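Long-range contact in probable ribosomal RNA small subunit methyltransferase (Thermus thermophilus, PDB 3DMH), which probably transfers a methyl group from S-adenosylmethionine to the N2 atom of a guanosine in 16S ribosomal RNA: residues H16-A27 with G55-L63. Numbering follows the deposited sequence.
Sequences HPGGRLFIKPGA and GVGWGSLPL
A two-stranded antiparallel hairpin, strands 12-16 and 19-23, lies here against the loop that follows strand 48-51 of the N-terminal Rossmann-like sheet. L21, V56, W58, L61 and H16 carry the contact. The CB of L21 already points at the loop; with CG turned opposite the backbone N (chi1 -167°) and chi2 at 71°, both methyls end beside V56 O. L21 CD1 lies 3.4 Å from V56 O. CD2 lies 4.0 Å from V56 CG2 and also meets W58 CB. CD1 packs on L61 CD2 at 4.1 Å. V56 reaches back between the strand and the following turn. Its CG1 touches A27 CB at 3.8 Å, while CG2 also meets I23 CG2. H16 sits at the hairpin's type II turn, H16 to G19. Its imidazole carries L61 CD2 over one face, 3.3 Å from NE2. The indole of W58 comes up obliquely, with CZ3 3.6 Å from H16 CB and the ring planes at 59°. Weak hydrogen bonds join ND1 with P17 O in the turn and NE2 with R20 O on strand 19-23. With an alanine in place of H16, L61 CD2 and W58 CZ3 would probably have less to pack on, and P17 O and R20 O would lack these weak ties. No direct hydrogen bond joins the segments. One water bridges them, donating to F22 O (2.8 Å) and V56 O (2.7 Å). Beyond the hairpin, K24 forms a salt bridge with D288, a residue of the S-adenosylmethionine site. The join between hairpin and loop therefore rests mainly on apolar and aromatic surfaces, with the water satisfying two backbone carbonyls.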
ATOM      1  N   HIS A  16     -21.318  -9.279 -12.023  1.00 19.96           N
ATOM      2  CA  HIS A  16     -21.715  -8.112 -12.831  1.00 19.93           C
ATOM      3  C   HIS A  16     -22.212  -8.665 -14.164  1.00 20.57           C
ATOM      4  O   HIS A  16     -21.944  -9.833 -14.479  1.00 19.12           O
ATOM      5  CB  HIS A  16     -20.553  -7.138 -13.064  1.00 20.71           C
ATOM      6  CG  HIS A  16     -19.336  -7.774 -13.643  1.00 19.79           C
ATOM      7  ND1 HIS A  16     -19.105  -7.883 -15.000  1.00 23.72           N
ATOM      8  CD2 HIS A  16     -18.263  -8.313 -13.034  1.00 19.94           C
ATOM      9  CE1 HIS A  16     -17.945  -8.491 -15.193  1.00 20.98           C
ATOM     10  NE2 HIS A  16     -17.422  -8.768 -14.016  1.00 23.89           N
ATOM     11  N   PRO A  17     -22.980  -7.870 -14.927  1.00 20.55           N
ATOM     12  CA  PRO A  17     -23.507  -8.410 -16.177  1.00 19.70           C
ATOM     13  C   PRO A  17     -22.408  -9.002 -17.057  1.00 18.33           C
ATOM     14  O   PRO A  17     -21.427  -8.332 -17.404  1.00 19.22           O
ATOM     15  CB  PRO A  17     -24.188  -7.197 -16.831  1.00 20.06           C
ATOM     16  CG  PRO A  17     -24.586  -6.355 -15.650  1.00 20.35           C
ATOM     17  CD  PRO A  17     -23.501  -6.513 -14.642  1.00 21.33           C
ATOM     18  N   GLY A  18     -22.575 -10.278 -17.383  1.00 17.55           N
ATOM     19  CA  GLY A  18     -21.614 -10.944 -18.244  1.00 16.70           C
ATOM     20  C   GLY A  18     -20.422 -11.596 -17.614  1.00 15.88           C
ATOM     21  O   GLY A  18     -19.636 -12.227 -18.321  1.00 16.55           O
ATOM     22  N   GLY A  19     -20.221 -11.420 -16.302  1.00 14.60           N
ATOM     23  CA  GLY A  19     -19.042 -11.994 -15.668  1.00 14.04           C
ATOM     24  C   GLY A  19     -19.033 -11.912 -14.157  1.00 12.99           C
ATOM     25  O   GLY A  19     -20.088 -11.859 -13.510  1.00 13.97           O
ATOM     26  N   ARG A  20     -17.815 -11.912 -13.628  1.00 15.29           N
ATOM     27  CA  ARG A  20     -17.582 -11.878 -12.192  1.00 15.18           C
ATOM     28  C   ARG A  20     -16.257 -11.197 -11.925  1.00 16.23           C
ATOM     29  O   ARG A  20     -15.411 -11.094 -12.801  1.00 17.70           O
ATOM     30  CB  ARG A  20     -17.596 -13.296 -11.614  1.00 16.16           C
ATOM     31  CG  ARG A  20     -16.372 -14.129 -12.017  1.00 15.76           C
ATOM     32  CD  ARG A  20     -16.455 -15.579 -11.558  1.00 15.94           C
ATOM     33  NE  ARG A  20     -15.190 -16.258 -11.926  1.00 15.91           N
ATOM     34  CZ  ARG A  20     -14.716 -17.350 -11.319  1.00 15.72           C
ATOM     35  NH1 ARG A  20     -15.360 -17.926 -10.308  1.00 15.85           N
ATOM     36  NH2 ARG A  20     -13.537 -17.866 -11.725  1.00 15.89           N
ATOM     37  N   LEU A  21     -16.093 -10.715 -10.698  1.00 16.54           N
ATOM     38  CA  LEU A  21     -14.869 -10.057 -10.314  1.00 18.04           C
ATOM     39  C   LEU A  21     -14.567 -10.431  -8.879  1.00 17.03           C
ATOM     40  O   LEU A  21     -15.445 -10.333  -8.020  1.00 17.25           O
ATOM     41  CB  LEU A  21     -15.067  -8.542 -10.428  1.00 19.29           C
ATOM     42  CG  LEU A  21     -13.818  -7.688 -10.371  1.00 20.89           C
ATOM     43  CD1 LEU A  21     -12.973  -7.847 -11.650  1.00 23.42           C
ATOM     44  CD2 LEU A  21     -14.220  -6.239 -10.167  1.00 22.53           C
ATOM     45  N   PHE A  22     -13.347 -10.905  -8.624  1.00 16.66           N
ATOM     46  CA  PHE A  22     -12.963 -11.244  -7.254  1.00 17.24           C
ATOM     47  C   PHE A  22     -12.574 -10.021  -6.455  1.00 16.70           C
ATOM     48  O   PHE A  22     -11.847  -9.145  -6.941  1.00 17.31           O
ATOM     49  CB  PHE A  22     -11.787 -12.223  -7.239  1.00 17.27           C
ATOM     50  CG  PHE A  22     -12.178 -13.637  -7.651  1.00 16.06           C
ATOM     51  CD1 PHE A  22     -12.462 -14.589  -6.682  1.00 15.90           C
ATOM     52  CD2 PHE A  22     -12.264 -14.010  -9.008  1.00 16.45           C
ATOM     53  CE1 PHE A  22     -12.786 -15.888  -7.023  1.00 16.47           C
ATOM     54  CE2 PHE A  22     -12.623 -15.322  -9.356  1.00 16.70           C
ATOM     55  CZ  PHE A  22     -12.874 -16.256  -8.351  1.00 16.95           C
ATOM     56  N   ILE A  23     -13.019 -10.018  -5.207  1.00 16.76           N
ATOM     57  CA  ILE A  23     -12.623  -8.986  -4.250  1.00 18.45           C
ATOM     58  C   ILE A  23     -12.149  -9.671  -2.967  1.00 17.75           C
ATOM     59  O   ILE A  23     -12.399 -10.859  -2.749  1.00 17.20           O
ATOM     60  CB  ILE A  23     -13.778  -7.983  -3.966  1.00 19.62           C
ATOM     61  CG1 ILE A  23     -14.897  -8.657  -3.177  1.00 20.16           C
ATOM     62  CG2 ILE A  23     -14.265  -7.322  -5.309  1.00 21.08           C
ATOM     63  CD1 ILE A  23     -15.957  -7.683  -2.676  1.00 21.95           C
ATOM     64  N   LYS A  24     -11.499  -8.919  -2.090  1.00 17.15           N
ATOM     65  CA  LYS A  24     -11.134  -9.476  -0.784  1.00 17.46           C
ATOM     66  C   LYS A  24     -10.944  -8.314   0.180  1.00 17.38           C
ATOM     67  O   LYS A  24     -10.708  -7.173  -0.263  1.00 17.70           O
ATOM     68  CB  LYS A  24      -9.842 -10.332  -0.844  1.00 17.23           C
ATOM     69  CG  LYS A  24      -8.570  -9.495  -1.016  1.00 16.84           C
ATOM     70  CD  LYS A  24      -7.279 -10.323  -0.919  1.00 16.36           C
ATOM     71  CE  LYS A  24      -7.150 -11.058   0.399  1.00 17.98           C
ATOM     72  NZ  LYS A  24      -6.975 -10.142   1.590  1.00 16.41           N
ATOM     73  N   PRO A  25     -11.006  -8.605   1.494  1.00 18.16           N
ATOM     74  CA  PRO A  25     -10.664  -7.576   2.474  1.00 18.73           C
ATOM     75  C   PRO A  25      -9.264  -7.014   2.195  1.00 19.85           C
ATOM     76  O   PRO A  25      -8.352  -7.737   1.802  1.00 19.07           O
ATOM     77  CB  PRO A  25     -10.716  -8.329   3.804  1.00 18.74           C
ATOM     78  CG  PRO A  25     -11.741  -9.448   3.563  1.00 18.70           C
ATOM     79  CD  PRO A  25     -11.388  -9.880   2.136  1.00 18.48           C
ATOM     80  N   GLY A  26      -9.129  -5.697   2.329  1.00 20.03           N
ATOM     81  CA  GLY A  26      -7.819  -5.058   2.140  1.00 21.07           C
ATOM     82  C   GLY A  26      -7.421  -4.709   0.712  1.00 21.00           C
ATOM     83  O   GLY A  26      -6.335  -4.157   0.468  1.00 22.42           O
ATOM     84  N   ALA A  27      -8.286  -5.016  -0.256  1.00 20.74           N
ATOM     85  CA  ALA A  27      -8.046  -4.646  -1.644  1.00 20.24           C
ATOM     86  C   ALA A  27      -8.863  -3.399  -2.056  1.00 20.65           C
ATOM     87  O   ALA A  27     -10.096  -3.340  -1.821  1.00 22.60           O
ATOM     88  CB  ALA A  27      -8.381  -5.813  -2.567  1.00 19.75           C
ATOM     89  N   GLY A  55      -6.643  -1.451  -8.768  1.00 19.30           N
ATOM     90  CA  GLY A  55      -7.313  -2.114  -7.622  1.00 19.01           C
ATOM     91  C   GLY A  55      -7.836  -3.460  -8.089  1.00 18.75           C
ATOM     92  O   GLY A  55      -7.148  -4.199  -8.779  1.00 19.46           O
ATOM     93  N   VAL A  56      -9.079  -3.778  -7.715  1.00 18.70           N
ATOM     94  CA  VAL A  56      -9.689  -5.057  -8.128  1.00 18.88           C
ATOM     95  C   VAL A  56     -10.081  -5.082  -9.620  1.00 19.25           C
ATOM     96  O   VAL A  56     -10.511  -6.126 -10.150  1.00 19.12           O
ATOM     97  CB  VAL A  56     -10.888  -5.478  -7.221  1.00 18.33           C
ATOM     98  CG1 VAL A  56     -10.423  -5.664  -5.766  1.00 19.14           C
ATOM     99  CG2 VAL A  56     -11.978  -4.451  -7.314  1.00 19.87           C
ATOM    100  N   GLY A  57      -9.918  -3.949 -10.314  1.00 19.13           N
ATOM    101  CA  GLY A  57     -10.082  -3.921 -11.782  1.00 18.58           C
ATOM    102  C   GLY A  57     -11.443  -3.542 -12.338  1.00 18.55           C
ATOM    103  O   GLY A  57     -11.709  -3.733 -13.527  1.00 19.11           O
ATOM    104  N   TRP A  58     -12.304  -3.015 -11.470  1.00 18.91           N
ATOM    105  CA  TRP A  58     -13.649  -2.604 -11.896  1.00 19.41           C
ATOM    106  C   TRP A  58     -13.664  -1.421 -12.856  1.00 19.80           C
ATOM    107  O   TRP A  58     -14.397  -1.420 -13.833  1.00 19.99           O
ATOM    108  CB  TRP A  58     -14.492  -2.312 -10.663  1.00 20.44           C
ATOM    109  CG  TRP A  58     -15.940  -1.943 -10.923  1.00 20.20           C
ATOM    110  CD1 TRP A  58     -16.568  -0.808 -10.507  1.00 21.36           C
ATOM    111  CD2 TRP A  58     -16.943  -2.732 -11.600  1.00 21.04           C
ATOM    112  NE1 TRP A  58     -17.889  -0.821 -10.890  1.00 21.90           N
ATOM    113  CE2 TRP A  58     -18.151  -1.987 -11.558  1.00 22.31           C
ATOM    114  CE3 TRP A  58     -16.936  -3.980 -12.240  1.00 23.44           C
ATOM    115  CZ2 TRP A  58     -19.339  -2.443 -12.133  1.00 22.35           C
ATOM    116  CZ3 TRP A  58     -18.120  -4.434 -12.817  1.00 22.65           C
ATOM    117  CH2 TRP A  58     -19.310  -3.663 -12.758  1.00 22.53           C
ATOM    118  N   GLY A  59     -12.828  -0.424 -12.581  1.00 19.61           N
ATOM    119  CA  GLY A  59     -12.842   0.815 -13.370  1.00 19.73           C
ATOM    120  C   GLY A  59     -12.578   0.642 -14.859  1.00 19.48           C
ATOM    121  O   GLY A  59     -13.224   1.314 -15.686  1.00 21.05           O
ATOM    122  N   SER A  60     -11.654  -0.249 -15.219  1.00 19.62           N
ATOM    123  CA  SER A  60     -11.316  -0.438 -16.622  1.00 19.78           C
ATOM    124  C   SER A  60     -11.904  -1.734 -17.168  1.00 19.93           C
ATOM    125  O   SER A  60     -11.650  -2.087 -18.310  1.00 19.91           O
ATOM    126  CB  SER A  60      -9.791  -0.431 -16.829  1.00 20.22           C
ATOM    127  OG  SER A  60      -9.162  -1.426 -16.035  1.00 19.70           O
ATOM    128  N   LEU A  61     -12.733  -2.412 -16.361  1.00 19.58           N
ATOM    129  CA  LEU A  61     -13.282  -3.717 -16.798  1.00 20.21           C
ATOM    130  C   LEU A  61     -14.048  -3.682 -18.129  1.00 19.80           C
ATOM    131  O   LEU A  61     -13.996  -4.659 -18.882  1.00 20.14           O
ATOM    132  CB  LEU A  61     -14.131  -4.371 -15.714  1.00 20.52           C
ATOM    133  CG  LEU A  61     -14.398  -5.876 -15.881  1.00 21.77           C
ATOM    134  CD1 LEU A  61     -13.107  -6.692 -15.890  1.00 23.60           C
ATOM    135  CD2 LEU A  61     -15.273  -6.338 -14.734  1.00 23.88           C
ATOM    136  N   PRO A  62     -14.763  -2.579 -18.422  1.00 20.41           N
ATOM    137  CA  PRO A  62     -15.471  -2.540 -19.721  1.00 21.03           C
ATOM    138  C   PRO A  62     -14.575  -2.720 -20.944  1.00 21.14           C
ATOM    139  O   PRO A  62     -15.071  -3.088 -22.018  1.00 22.32           O
ATOM    140  CB  PRO A  62     -16.142  -1.154 -19.721  1.00 21.88           C
ATOM    141  CG  PRO A  62     -16.369  -0.873 -18.259  1.00 21.50           C
ATOM    142  CD  PRO A  62     -15.094  -1.395 -17.597  1.00 20.68           C
ATOM    143  N   LEU A  63     -13.266  -2.458 -20.800  1.00 21.10           N
ATOM    144  CA  LEU A  63     -12.320  -2.589 -21.913  1.00 21.49           C
ATOM    145  C   LEU A  63     -11.886  -4.037 -22.157  1.00 22.05           C
ATOM    146  O   LEU A  63     -11.407  -4.366 -23.233  1.00 22.84           O
ATOM    147  CB  LEU A  63     -11.073  -1.723 -21.657  1.00 21.29           C
ATOM    148  CG  LEU A  63     -11.342  -0.250 -21.325  1.00 21.58           C
ATOM    149  CD1 LEU A  63     -10.025   0.477 -21.037  1.00 23.25           C
ATOM    150  CD2 LEU A  63     -12.109   0.491 -22.451  1.00 21.65           C
TER
HETATM  151  O   HOH W   1     -10.444  -8.749  -9.343  1.00 13.56           O